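Local coordinates for protein UDP-L-Rhamnose Synthase (Acanthamoeba polyphaga mimivirus, PDB 7JID) that is a UDP-L-rhamnose synthase, probably completing this nucleotide sugar with reducing power from NADPH held on a Rossmann fold, at residues M164-E169 with T279-V284; S174-I179 with N225-L230; M192-Q197 with F216-L221. All blocks are in the same frame, centred on the assembly; numbering follows the deposited sequence. Where two conformers were deposited one is given.

Contact 1 of 3, residues M164-E169 with T279-V284; sequences MPITIE and TGIREV. With AWU ([[(2~{R},3~{S},4~{R},5~{R})-5-[2,4-bis(oxidanylidene)pyrimidin-1-yl]-3,4-bis(oxidanyl)oxolan-2-yl]methoxy-oxidanyl-phosphoryl] [(2~{R},3~{R},4~{R},5~{R},6~{S})-6-methyl-3,4,5-tris(oxidanyl)oxan-2-yl] hydrogen phosphate), chain C.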
loop_
_atom_site.group_PDB
_atom_site.type_symbol
_atom_site.label_atom_id
_atom_site.label_comp_id
_atom_site.label_asym_id
_atom_site.label_seq_id
_atom_site.Cartn_x
_atom_site.Cartn_y
_atom_site.Cartn_z
ATOM N N MET A 164 10.392 18.949 -0.231
ATOM C CA MET A 164 10.857 19.993 -1.184
ATOM C C MET A 164 12.375 20.152 -1.096
ATOM O O MET A 164 12.933 21.253 -0.896
ATOM C CB MET A 164 10.181 21.321 -0.859
ATOM C CG MET A 164 8.667 21.149 -0.927
ATOM S SD MET A 164 7.765 22.570 -0.352
ATOM C CE MET A 164 6.122 22.162 -0.932
ATOM N N PRO A 165 13.137 19.044 -1.271
ATOM C CA PRO A 165 14.572 19.116 -1.068
ATOM C C PRO A 165 15.301 20.075 -2.015
ATOM O O PRO A 165 14.936 20.184 -3.195
ATOM C CB PRO A 165 15.074 17.697 -1.334
ATOM C CG PRO A 165 13.949 16.997 -2.030
ATOM C CD PRO A 165 12.665 17.684 -1.563
ATOM N N ILE A 166 16.276 20.807 -1.455
ATOM C CA ILE A 166 17.068 21.873 -2.128
ATOM C C ILE A 166 18.554 21.514 -2.067
ATOM O O ILE A 166 18.981 21.001 -1.039
ATOM C CB ILE A 166 16.815 23.212 -1.436
ATOM C CG1 ILE A 166 15.380 23.716 -1.641
ATOM C CG2 ILE A 166 17.827 24.272 -1.867
ATOM C CD1 ILE A 166 14.959 24.712 -0.604
ATOM N N THR A 167 19.260 21.685 -3.168
ATOM C CA THR A 167 20.738 21.649 -3.175
ATOM C C THR A 167 21.277 22.968 -3.708
ATOM O O THR A 167 20.568 23.633 -4.501
ATOM C CB THR A 167 21.248 20.454 -3.988
ATOM O OG1 THR A 167 20.675 20.524 -5.301
ATOM C CG2 THR A 167 20.951 19.139 -3.296
ATOM N N ILE A 168 22.487 23.315 -3.292
ATOM C CA ILE A 168 23.252 24.475 -3.823
ATOM C C ILE A 168 23.470 24.223 -5.314
ATOM O O ILE A 168 23.150 25.099 -6.120
ATOM C CB ILE A 168 24.579 24.648 -3.066
ATOM C CG1 ILE A 168 24.361 24.948 -1.583
ATOM C CG2 ILE A 168 25.436 25.685 -3.777
ATOM C CD1 ILE A 168 25.556 24.596 -0.693
ATOM N N GLU A 169 23.925 23.030 -5.654
ATOM C CA GLU A 169 24.101 22.662 -7.087
ATOM C C GLU A 169 22.715 22.612 -7.745
ATOM O O GLU A 169 21.857 21.945 -7.205
ATOM C CB GLU A 169 24.805 21.309 -7.206
ATOM C CG GLU A 169 25.306 21.043 -8.620
ATOM C CD GLU A 169 25.954 19.687 -8.848
ATOM O OE1 GLU A 169 26.268 18.998 -7.864
ATOM O OE2 GLU A 169 26.131 19.327 -10.007
ATOM N N THR A 279 17.691 31.517 6.997
ATOM C CA THR A 279 19.169 31.586 7.150
ATOM C C THR A 279 19.793 30.582 6.181
ATOM O O THR A 279 20.711 30.979 5.428
ATOM C CB THR A 279 19.619 31.338 8.585
ATOM O OG1 THR A 279 18.991 32.274 9.468
ATOM C CG2 THR A 279 21.121 31.427 8.719
ATOM N N GLY A 280 19.273 29.350 6.131
ATOM C CA GLY A 280 19.845 28.316 5.269
ATOM C C GLY A 280 19.686 28.651 3.811
ATOM O O GLY A 280 20.639 28.452 3.041
ATOM N N ILE A 281 18.529 29.150 3.366
ATOM C CA ILE A 281 18.289 29.513 1.939
ATOM C C ILE A 281 19.191 30.698 1.594
ATOM O O ILE A 281 19.733 30.706 0.470
ATOM C CB ILE A 281 16.812 29.881 1.679
ATOM C CG1 ILE A 281 15.899 28.667 1.814
ATOM C CG2 ILE A 281 16.643 30.533 0.309
ATOM C CD1 ILE A 281 16.115 27.620 0.781
ATOM N N ARG A 282 19.280 31.700 2.458
ATOM C CA ARG A 282 20.190 32.843 2.187
ATOM C C ARG A 282 21.580 32.293 1.868
ATOM O O ARG A 282 22.192 32.740 0.863
ATOM C CB ARG A 282 20.290 33.779 3.391
ATOM C CG ARG A 282 21.248 34.943 3.165
ATOM C CD ARG A 282 21.113 35.999 4.238
ATOM N NE ARG A 282 19.717 36.326 4.513
ATOM C CZ ARG A 282 19.030 35.967 5.589
ATOM N NH1 ARG A 282 17.774 36.342 5.706
ATOM N NH2 ARG A 282 19.598 35.265 6.549
ATOM N N GLU A 283 22.039 31.355 2.683
ATOM C CA GLU A 283 23.377 30.728 2.508
ATOM C C GLU A 283 23.400 30.055 1.141
ATOM O O GLU A 283 24.332 30.353 0.340
ATOM C CB GLU A 283 23.749 29.827 3.688
ATOM C CG GLU A 283 25.057 29.066 3.459
ATOM C CD GLU A 283 25.596 28.244 4.623
ATOM O OE1 GLU A 283 25.163 28.462 5.771
ATOM O OE2 GLU A 283 26.455 27.366 4.376
ATOM N N VAL A 284 22.423 29.191 0.836
ATOM C CA VAL A 284 22.359 28.432 -0.446
ATOM C C VAL A 284 22.397 29.391 -1.624
ATOM O O VAL A 284 23.193 29.149 -2.566
ATOM C CB VAL A 284 21.108 27.521 -0.482
ATOM C CG1 VAL A 284 20.740 26.991 -1.867
ATOM C CG2 VAL A 284 21.299 26.370 0.480
HETATM P PA AWU C . 6.668 19.927 -8.245
HETATM O O1A AWU C . 5.423 19.494 -8.922
HETATM O O2A AWU C . 7.842 20.364 -9.103
HETATM O O3A AWU C . 7.443 18.834 -7.317
HETATM P PB AWU C . 6.784 17.509 -6.590
HETATM O O1B AWU C . 5.510 17.787 -5.754
HETATM O O2B AWU C . 6.757 16.364 -7.626
HETATM O O3B AWU C . 7.954 17.273 -5.525
HETATM C "C5'" AWU C . 8.701 14.325 -3.552
HETATM O "O5'" AWU C . 8.767 15.354 -4.520
HETATM C "C4'" AWU C . 8.999 14.899 -2.178
HETATM O "O4'" AWU C . 8.775 13.926 -1.133
HETATM C "C3'" AWU C . 8.095 16.063 -1.938
HETATM O "O3'" AWU C . 8.574 16.752 -0.813
HETATM C "C2'" AWU C . 8.117 17.083 -3.071
HETATM C "C1'" AWU C . 7.965 16.452 -4.384
HETATM N N1 AWU C . 4.765 24.747 -8.571
HETATM C C2 AWU C . 4.524 26.036 -9.013
HETATM O O2 AWU C . 4.712 27.003 -8.246
HETATM N N3 AWU C . 4.215 26.224 -10.335
HETATM C C4 AWU C . 3.992 25.180 -11.177
HETATM O O4 AWU C . 3.730 25.447 -12.408
HETATM C C5 AWU C . 4.255 23.883 -10.735
HETATM C C6 AWU C . 4.540 23.659 -9.392
HETATM C C1C AWU C . 5.126 24.493 -7.147
HETATM C C2C AWU C . 4.331 23.410 -6.417
HETATM C C3C AWU C . 5.354 22.928 -5.359
HETATM C C4C AWU C . 6.644 23.117 -6.090
HETATM C C5C AWU C . 7.316 21.845 -6.564
HETATM C "C6'" AWU C . 9.746 13.306 -4.003
HETATM O "O2'" AWU C . 9.408 17.654 -3.110
HETATM O O2C AWU C . 3.206 24.003 -5.819
HETATM O O3C AWU C . 5.388 23.809 -4.251
HETATM O O4C AWU C . 6.395 23.883 -7.261
HETATM O O5C AWU C . 6.302 21.086 -7.263
#
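Thr-167 OG1 donates a 2.7 Å hydrogen bond to Glu-169 O, lying in the plane of that carbonyl, and the backbone O of Thr-167 lies near Val-284 CG1. The OG1 bond ties the loop to itself across one residue; Ile-168, between them, meets Val-284 through CG1. The contact proper is made of branched aliphatic groups. Ile-166 CD1 meets Ile-281 CD1 at 3.4 Å, a tight carbon pair, with the two side chains crossing at about a right angle. Ile-166 has CG1 anti to its carbonyl carbon (chi1 -68°) and CG2 anti to its backbone N, and the branches diverge to different partners; Ile-166 CG2 lies 4.0 Å from Val-284 CG1. Val-284 is thereby met from two residues, since its second methyl CG2 packs 4.0 Å from Ile-168 CG1. The loop 164-169 leaves the C-terminal end of strand 157-162, the fifth in order across the six-stranded parallel sheet of the Rossmann-type fold, and this position is where such folds commonly open onto their ligands. Helix 277-287, near the end of the chain, closes over it from the side away from the bound UDP-sugar. Ile-176 of helix 175-181 touches both Ile-166 and Val-284 and fills in the same apolar layer. On the ligand side, Met-164 N gives a nearly straight hydrogen bond to O3' of the UDP-sugar at 2.9 Å (164°) and a weak one to O2' at 3.3 Å. Pro-165 CD lies 3.6 Å from that same O2'. The extended Met-164 chain carries CE on toward the ribose, 3.8 Å from its hydroxyl O3C.

Contact 2 of 3, residues S174-I179 with N225-L230; sequences SFITKI and NEILSL. With AWU ([[(2~{R},3~{S},4~{R},5~{R})-5-[2,4-bis(oxidanylidene)pyrimidin-1-yl]-3,4-bis(oxidanyl)oxolan-2-yl]methoxy-oxidanyl-phosphoryl] [(2~{R},3~{R},4~{R},5~{R},6~{S})-6-methyl-3,4,5-tris(oxidanyl)oxan-2-yl] hydrogen phosphate), chain C.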
loop_
_atom_site.group_PDB
_atom_site.type_symbol
_atom_site.label_atom_id
_atom_site.label_comp_id
_atom_site.label_asym_id
_atom_site.label_seq_id
_atom_site.Cartn_x
_atom_site.Cartn_y
_atom_site.Cartn_z
ATOM N N SER A 174 15.955 19.453 -7.812
ATOM C CA SER A 174 16.113 20.463 -6.740
ATOM C C SER A 174 14.976 21.488 -6.789
ATOM O O SER A 174 14.657 22.025 -7.851
ATOM C CB SER A 174 17.434 21.149 -6.793
ATOM O OG SER A 174 17.507 22.168 -5.819
ATOM N N PHE A 175 14.345 21.743 -5.650
ATOM C CA PHE A 175 13.151 22.629 -5.581
ATOM C C PHE A 175 13.463 23.987 -6.223
ATOM O O PHE A 175 12.605 24.509 -6.932
ATOM C CB PHE A 175 12.717 22.769 -4.121
ATOM C CG PHE A 175 11.549 23.674 -3.871
ATOM C CD1 PHE A 175 10.262 23.156 -3.858
ATOM C CD2 PHE A 175 11.757 25.020 -3.598
ATOM C CE1 PHE A 175 9.202 23.999 -3.559
ATOM C CE2 PHE A 175 10.679 25.873 -3.357
ATOM C CZ PHE A 175 9.415 25.348 -3.338
ATOM N N ILE A 176 14.611 24.596 -5.933
ATOM C CA ILE A 176 14.953 25.945 -6.458
ATOM C C ILE A 176 15.090 25.848 -7.978
ATOM O O ILE A 176 14.492 26.710 -8.677
ATOM C CB ILE A 176 16.206 26.521 -5.791
ATOM C CG1 ILE A 176 15.949 26.780 -4.306
ATOM C CG2 ILE A 176 16.680 27.757 -6.535
ATOM C CD1 ILE A 176 17.066 27.501 -3.578
ATOM N N THR A 177 15.788 24.836 -8.493
ATOM C CA THR A 177 15.893 24.665 -9.977
ATOM C C THR A 177 14.483 24.615 -10.567
ATOM O O THR A 177 14.197 25.271 -11.623
ATOM C CB THR A 177 16.687 23.415 -10.364
ATOM O OG1 THR A 177 17.880 23.454 -9.582
ATOM C CG2 THR A 177 17.001 23.386 -11.847
ATOM N N LYS A 178 13.627 23.811 -9.963
ATOM C CA LYS A 178 12.256 23.636 -10.481
ATOM C C LYS A 178 11.540 24.983 -10.471
ATOM O O LYS A 178 10.996 25.348 -11.542
ATOM C CB LYS A 178 11.528 22.528 -9.702
ATOM C CG LYS A 178 12.071 21.157 -10.080
ATOM C CD LYS A 178 11.215 19.990 -9.742
ATOM C CE LYS A 178 11.103 19.830 -8.258
ATOM N NZ LYS A 178 10.149 18.747 -7.926
ATOM N N ILE A 179 11.527 25.723 -9.357
ATOM C CA ILE A 179 10.637 26.919 -9.312
ATOM C C ILE A 179 11.204 28.008 -10.231
ATOM O O ILE A 179 10.382 28.745 -10.797
ATOM C CB ILE A 179 10.317 27.395 -7.885
ATOM C CG1 ILE A 179 11.538 27.951 -7.147
ATOM C CG2 ILE A 179 9.605 26.279 -7.148
ATOM C CD1 ILE A 179 11.191 28.733 -5.900
ATOM N N ASN A 225 7.967 32.793 -2.963
ATOM C CA ASN A 225 8.263 34.218 -3.185
ATOM C C ASN A 225 9.483 34.633 -2.390
ATOM O O ASN A 225 10.281 35.418 -2.918
ATOM C CB ASN A 225 7.054 35.076 -2.860
ATOM C CG ASN A 225 5.991 35.068 -3.930
ATOM O OD1 ASN A 225 6.149 34.484 -4.998
ATOM N ND2 ASN A 225 4.872 35.680 -3.582
ATOM N N GLU A 226 9.641 34.168 -1.154
ATOM C CA GLU A 226 10.826 34.595 -0.367
ATOM C C GLU A 226 12.106 34.086 -1.051
ATOM O O GLU A 226 13.105 34.825 -1.115
ATOM C CB GLU A 226 10.806 34.091 1.071
ATOM C CG GLU A 226 9.841 34.809 1.974
ATOM C CD GLU A 226 9.706 34.108 3.301
ATOM O OE1 GLU A 226 9.235 32.990 3.274
ATOM O OE2 GLU A 226 10.067 34.684 4.339
ATOM N N ILE A 227 12.088 32.855 -1.575
ATOM C CA ILE A 227 13.257 32.242 -2.253
ATOM C C ILE A 227 13.563 33.011 -3.541
ATOM O O ILE A 227 14.728 33.417 -3.711
ATOM C CB ILE A 227 13.036 30.752 -2.564
ATOM C CG1 ILE A 227 12.937 29.953 -1.273
ATOM C CG2 ILE A 227 14.178 30.246 -3.460
ATOM C CD1 ILE A 227 12.387 28.587 -1.512
ATOM N N LEU A 228 12.563 33.296 -4.357
ATOM C CA LEU A 228 12.823 33.978 -5.648
ATOM C C LEU A 228 13.296 35.396 -5.324
ATOM O O LEU A 228 14.116 35.883 -6.057
ATOM C CB LEU A 228 11.578 33.954 -6.530
ATOM C CG LEU A 228 11.260 32.553 -7.033
ATOM C CD1 LEU A 228 9.849 32.482 -7.577
ATOM C CD2 LEU A 228 12.292 32.087 -8.055
ATOM N N SER A 229 12.707 36.034 -4.319
ATOM C CA SER A 229 13.150 37.390 -3.862
ATOM C C SER A 229 14.641 37.373 -3.442
ATOM O O SER A 229 15.377 38.327 -3.778
ATOM C CB SER A 229 12.247 37.929 -2.797
ATOM O OG SER A 229 10.952 38.192 -3.300
ATOM N N LEU A 230 15.131 36.347 -2.739
ATOM C CA LEU A 230 16.583 36.283 -2.418
ATOM C C LEU A 230 17.424 36.142 -3.676
ATOM O O LEU A 230 18.480 36.779 -3.758
ATOM C CB LEU A 230 16.853 35.122 -1.485
ATOM C CG LEU A 230 16.412 35.338 -0.048
ATOM C CD1 LEU A 230 16.488 34.029 0.714
ATOM C CD2 LEU A 230 17.272 36.418 0.620
HETATM P PA AWU C . 6.668 19.927 -8.245
HETATM O O1A AWU C . 5.423 19.494 -8.922
HETATM O O2A AWU C . 7.842 20.364 -9.103
HETATM O O3A AWU C . 7.443 18.834 -7.317
HETATM P PB AWU C . 6.784 17.509 -6.590
HETATM O O1B AWU C . 5.510 17.787 -5.754
HETATM O O2B AWU C . 6.757 16.364 -7.626
HETATM O O3B AWU C . 7.954 17.273 -5.525
HETATM C "C5'" AWU C . 8.701 14.325 -3.552
HETATM O "O5'" AWU C . 8.767 15.354 -4.520
HETATM C "C4'" AWU C . 8.999 14.899 -2.178
HETATM O "O4'" AWU C . 8.775 13.926 -1.133
HETATM C "C3'" AWU C . 8.095 16.063 -1.938
HETATM O "O3'" AWU C . 8.574 16.752 -0.813
HETATM C "C2'" AWU C . 8.117 17.083 -3.071
HETATM C "C1'" AWU C . 7.965 16.452 -4.384
HETATM N N1 AWU C . 4.765 24.747 -8.571
HETATM C C2 AWU C . 4.524 26.036 -9.013
HETATM O O2 AWU C . 4.712 27.003 -8.246
HETATM N N3 AWU C . 4.215 26.224 -10.335
HETATM C C4 AWU C . 3.992 25.180 -11.177
HETATM O O4 AWU C . 3.730 25.447 -12.408
HETATM C C5 AWU C . 4.255 23.883 -10.735
HETATM C C6 AWU C . 4.540 23.659 -9.392
HETATM C C1C AWU C . 5.126 24.493 -7.147
HETATM C C2C AWU C . 4.331 23.410 -6.417
HETATM C C3C AWU C . 5.354 22.928 -5.359
HETATM C C4C AWU C . 6.644 23.117 -6.090
HETATM C C5C AWU C . 7.316 21.845 -6.564
HETATM C "C6'" AWU C . 9.746 13.306 -4.003
HETATM O "O2'" AWU C . 9.408 17.654 -3.110
HETATM O O2C AWU C . 3.206 24.003 -5.819
HETATM O O3C AWU C . 5.388 23.809 -4.251
HETATM O O4C AWU C . 6.395 23.883 -7.261
HETATM O O5C AWU C . 6.302 21.086 -7.263
#
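Phe-175 holds CG anti to the backbone N (chi1 178°); CE2 of its ring lies 3.7 Å from CD1 of Ile-227. Ile-179 instead puts CG1 in the crowded position between its backbone N and carbonyl carbon (chi1 67°), and CD1 at the end of that branch rests 4.0 Å from Leu-228 CG. These groups join two helices of the substrate-binding part of an RmlD-like enzyme, which cross almost perpendicularly (-84°) with their axes 11.0 Å apart at closest approach. The gap is filled by Ile-227, with CD1 at the Phe-175 ring and CG2 4.0 Å from CG1 of Ile-176. Within helix 175-181, Ile-179 CG2 sits 3.9 Å above the plane of the Phe-175 ring, offset toward the rim, which probably limits the rotation of the ring. Helix 277-287 continues the apolar layer, Ile-281 touching Ile-227. On helix 224-234, the carbonyl O of Asn-225 is gripped from opposite faces of its plane by OG and N of Ser-229. The ring of Phe-175 also serves the ligand, its CE1 lying 3.7 Å from ribose C4C of the UDP-sugar. One turn on, Lys-178 leaves the helix toward the diphosphate, and a bend at its third torsion places CE near the α-phosphate. The positive charge probably offsets the phosphate charge there: NZ donates to the bridging O3A at 2.8 Å and to O2A at 3.1 Å.

Contact 3 of 3, residues M192-Q197 with F216-L221; sequences MTILDQ and FTNPGL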
loop_
_atom_site.group_PDB
_atom_site.type_symbol
_atom_site.label_atom_id
_atom_site.label_comp_id
_atom_site.label_asym_id
_atom_site.label_seq_id
_atom_site.Cartn_x
_atom_site.Cartn_y
_atom_site.Cartn_z
ATOM N N MET A 192 10.849 22.914 4.354
ATOM C CA MET A 192 11.710 22.391 3.270
ATOM C C MET A 192 13.024 21.887 3.854
ATOM O O MET A 192 13.355 22.273 4.933
ATOM C CB MET A 192 11.990 23.426 2.175
ATOM C CG MET A 192 10.802 24.277 1.830
ATOM S SD MET A 192 11.089 25.163 0.279
ATOM C CE MET A 192 9.514 26.053 0.101
ATOM N N THR A 193 13.723 21.074 3.079
ATOM C CA THR A 193 14.963 20.368 3.480
ATOM C C THR A 193 16.112 20.848 2.609
ATOM O O THR A 193 16.080 20.597 1.407
ATOM C CB THR A 193 14.801 18.858 3.312
ATOM O OG1 THR A 193 13.718 18.389 4.117
ATOM C CG2 THR A 193 16.027 18.095 3.774
ATOM N N ILE A 194 17.119 21.509 3.210
ATOM C CA ILE A 194 18.365 21.836 2.493
ATOM C C ILE A 194 19.317 20.645 2.619
ATOM O O ILE A 194 19.800 20.384 3.718
ATOM C CB ILE A 194 19.001 23.147 2.974
ATOM C CG1 ILE A 194 18.010 24.315 2.781
ATOM C CG2 ILE A 194 20.289 23.342 2.189
ATOM C CD1 ILE A 194 18.477 25.576 3.378
ATOM N N LEU A 195 19.473 19.884 1.538
ATOM C CA LEU A 195 20.185 18.587 1.621
ATOM C C LEU A 195 21.661 18.829 1.938
ATOM O O LEU A 195 22.215 18.018 2.660
ATOM C CB LEU A 195 20.014 17.812 0.307
ATOM C CG LEU A 195 18.640 17.204 0.078
ATOM C CD1 LEU A 195 18.582 16.549 -1.288
ATOM C CD2 LEU A 195 18.273 16.205 1.164
ATOM N N ASP A 196 22.262 19.919 1.455
ATOM C CA ASP A 196 23.687 20.189 1.770
ATOM C C ASP A 196 23.883 20.262 3.290
ATOM O O ASP A 196 24.876 19.775 3.791
ATOM C CB ASP A 196 24.190 21.436 1.061
ATOM C CG ASP A 196 23.966 21.378 -0.422
ATOM O OD1 ASP A 196 24.918 21.000 -1.145
ATOM O OD2 ASP A 196 22.856 21.720 -0.875
ATOM N N GLN A 197 22.919 20.826 4.006
ATOM C CA GLN A 197 22.967 21.009 5.463
ATOM C C GLN A 197 22.534 19.748 6.201
ATOM O O GLN A 197 23.080 19.473 7.308
ATOM C CB GLN A 197 22.119 22.232 5.832
ATOM C CG GLN A 197 22.774 23.506 5.349
ATOM C CD GLN A 197 21.854 24.699 5.386
ATOM O OE1 GLN A 197 20.824 24.658 6.057
ATOM N NE2 GLN A 197 22.238 25.747 4.661
ATOM N N PHE A 216 12.183 16.108 9.110
ATOM C CA PHE A 216 13.571 16.253 8.654
ATOM C C PHE A 216 13.619 17.391 7.638
ATOM O O PHE A 216 14.195 17.257 6.563
ATOM C CB PHE A 216 14.109 14.928 8.148
ATOM C CG PHE A 216 15.590 14.863 8.340
ATOM C CD1 PHE A 216 16.122 14.683 9.603
ATOM C CD2 PHE A 216 16.425 14.868 7.246
ATOM C CE1 PHE A 216 17.507 14.579 9.747
ATOM C CE2 PHE A 216 17.799 14.801 7.399
ATOM C CZ PHE A 216 18.321 14.616 8.656
ATOM N N THR A 217 13.065 18.517 8.061
ATOM C CA THR A 217 13.151 19.812 7.359
ATOM C C THR A 217 13.931 20.810 8.226
ATOM O O THR A 217 13.972 20.661 9.466
ATOM C CB THR A 217 11.748 20.330 7.041
ATOM O OG1 THR A 217 11.020 20.270 8.264
ATOM C CG2 THR A 217 11.051 19.518 5.965
ATOM N N ASN A 218 14.504 21.845 7.617
ATOM C CA ASN A 218 15.118 22.960 8.377
ATOM C C ASN A 218 14.010 23.614 9.187
ATOM O O ASN A 218 12.847 23.661 8.744
ATOM C CB ASN A 218 15.764 24.011 7.485
ATOM C CG ASN A 218 16.998 23.567 6.717
ATOM O OD1 ASN A 218 16.926 22.744 5.802
ATOM N ND2 ASN A 218 18.139 24.117 7.123
ATOM N N PRO A 219 14.310 24.051 10.414
ATOM C CA PRO A 219 13.278 24.706 11.215
ATOM C C PRO A 219 12.618 25.881 10.476
ATOM O O PRO A 219 13.327 26.646 9.786
ATOM C CB PRO A 219 14.019 25.139 12.462
ATOM C CG PRO A 219 15.057 24.069 12.612
ATOM C CD PRO A 219 15.545 23.771 11.182
ATOM N N GLY A 220 11.302 26.008 10.648
ATOM C CA GLY A 220 10.553 27.164 10.146
ATOM C C GLY A 220 10.067 27.015 8.714
ATOM O O GLY A 220 10.109 25.927 8.110
ATOM N N LEU A 221 9.452 28.089 8.237
ATOM C CA LEU A 221 8.752 28.168 6.943
ATOM C C LEU A 221 9.393 29.165 6.016
ATOM O O LEU A 221 9.849 30.231 6.478
ATOM C CB LEU A 221 7.311 28.603 7.232
ATOM C CG LEU A 221 6.433 27.613 7.980
ATOM C CD1 LEU A 221 5.095 28.277 8.325
ATOM C CD2 LEU A 221 6.254 26.314 7.180
HETATM O O HOH W 1 11.732 24.607 6.346
#
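Met-192 O accepts the backbone N-H of Asn-218 at 3.0 Å, while Met-192 N donates to a water at 2.8 Å that also lies 2.7 Å from Gly-220 O. Thr-193 then turns its hydroxyl to the residue just after strand 212-215, OG1 giving a 2.7 Å hydrogen bond to Phe-216 O; the same OG1 has a second partner in Arg-163 N. Across from it, Thr-217 CG2 packs 3.4 Å from Thr-193 OG1. At Ile-194, the N-cap of helix 195-207, the backbone N points almost straight (165°) at Asn-218 OD1, 2.9 Å away and nearly along the C=O axis. Ile-194 CG1 and CD1 lie across the Asn-218 amide at about a right angle. Gln-197, in the first turn of the helix, brings OE1 to ND2 of Asn-218 at 2.9 Å, roughly in the plane of the asparagine amide; the two amide planes stand 72° apart. ND2 has another acceptor in Pro-275 O. With a donor at OD1 and acceptors at ND2, the buried amide of Asn-218 has its flip settled, and it joins this Rossmann-sheet edge loop to the start of the helix.

In the fold
Contacts 1 and 2 both touch the UDP-sugar, and their centres are about 9 Å apart; Pro-165 O meets Phe-175 N at 3.0 Å, probably a hydrogen bond, linking loop 164-169 to the start of helix 175-181. Contact 3, about 8 Å from contact 1 between centres, abuts the same loop through Ile-166, whose N and O each come 2.9 Å from Thr-193 O and Leu-195 N respectively. Contacts 2 and 3 are farther apart, about 14 Å between centres, but Met-192 CE reaches Phe-175 CZ at 3.5 Å. Contact 3 therefore lies behind the other two as seen from the pocket, with the Met-192 side chain about 6 Å from the UDP-sugar.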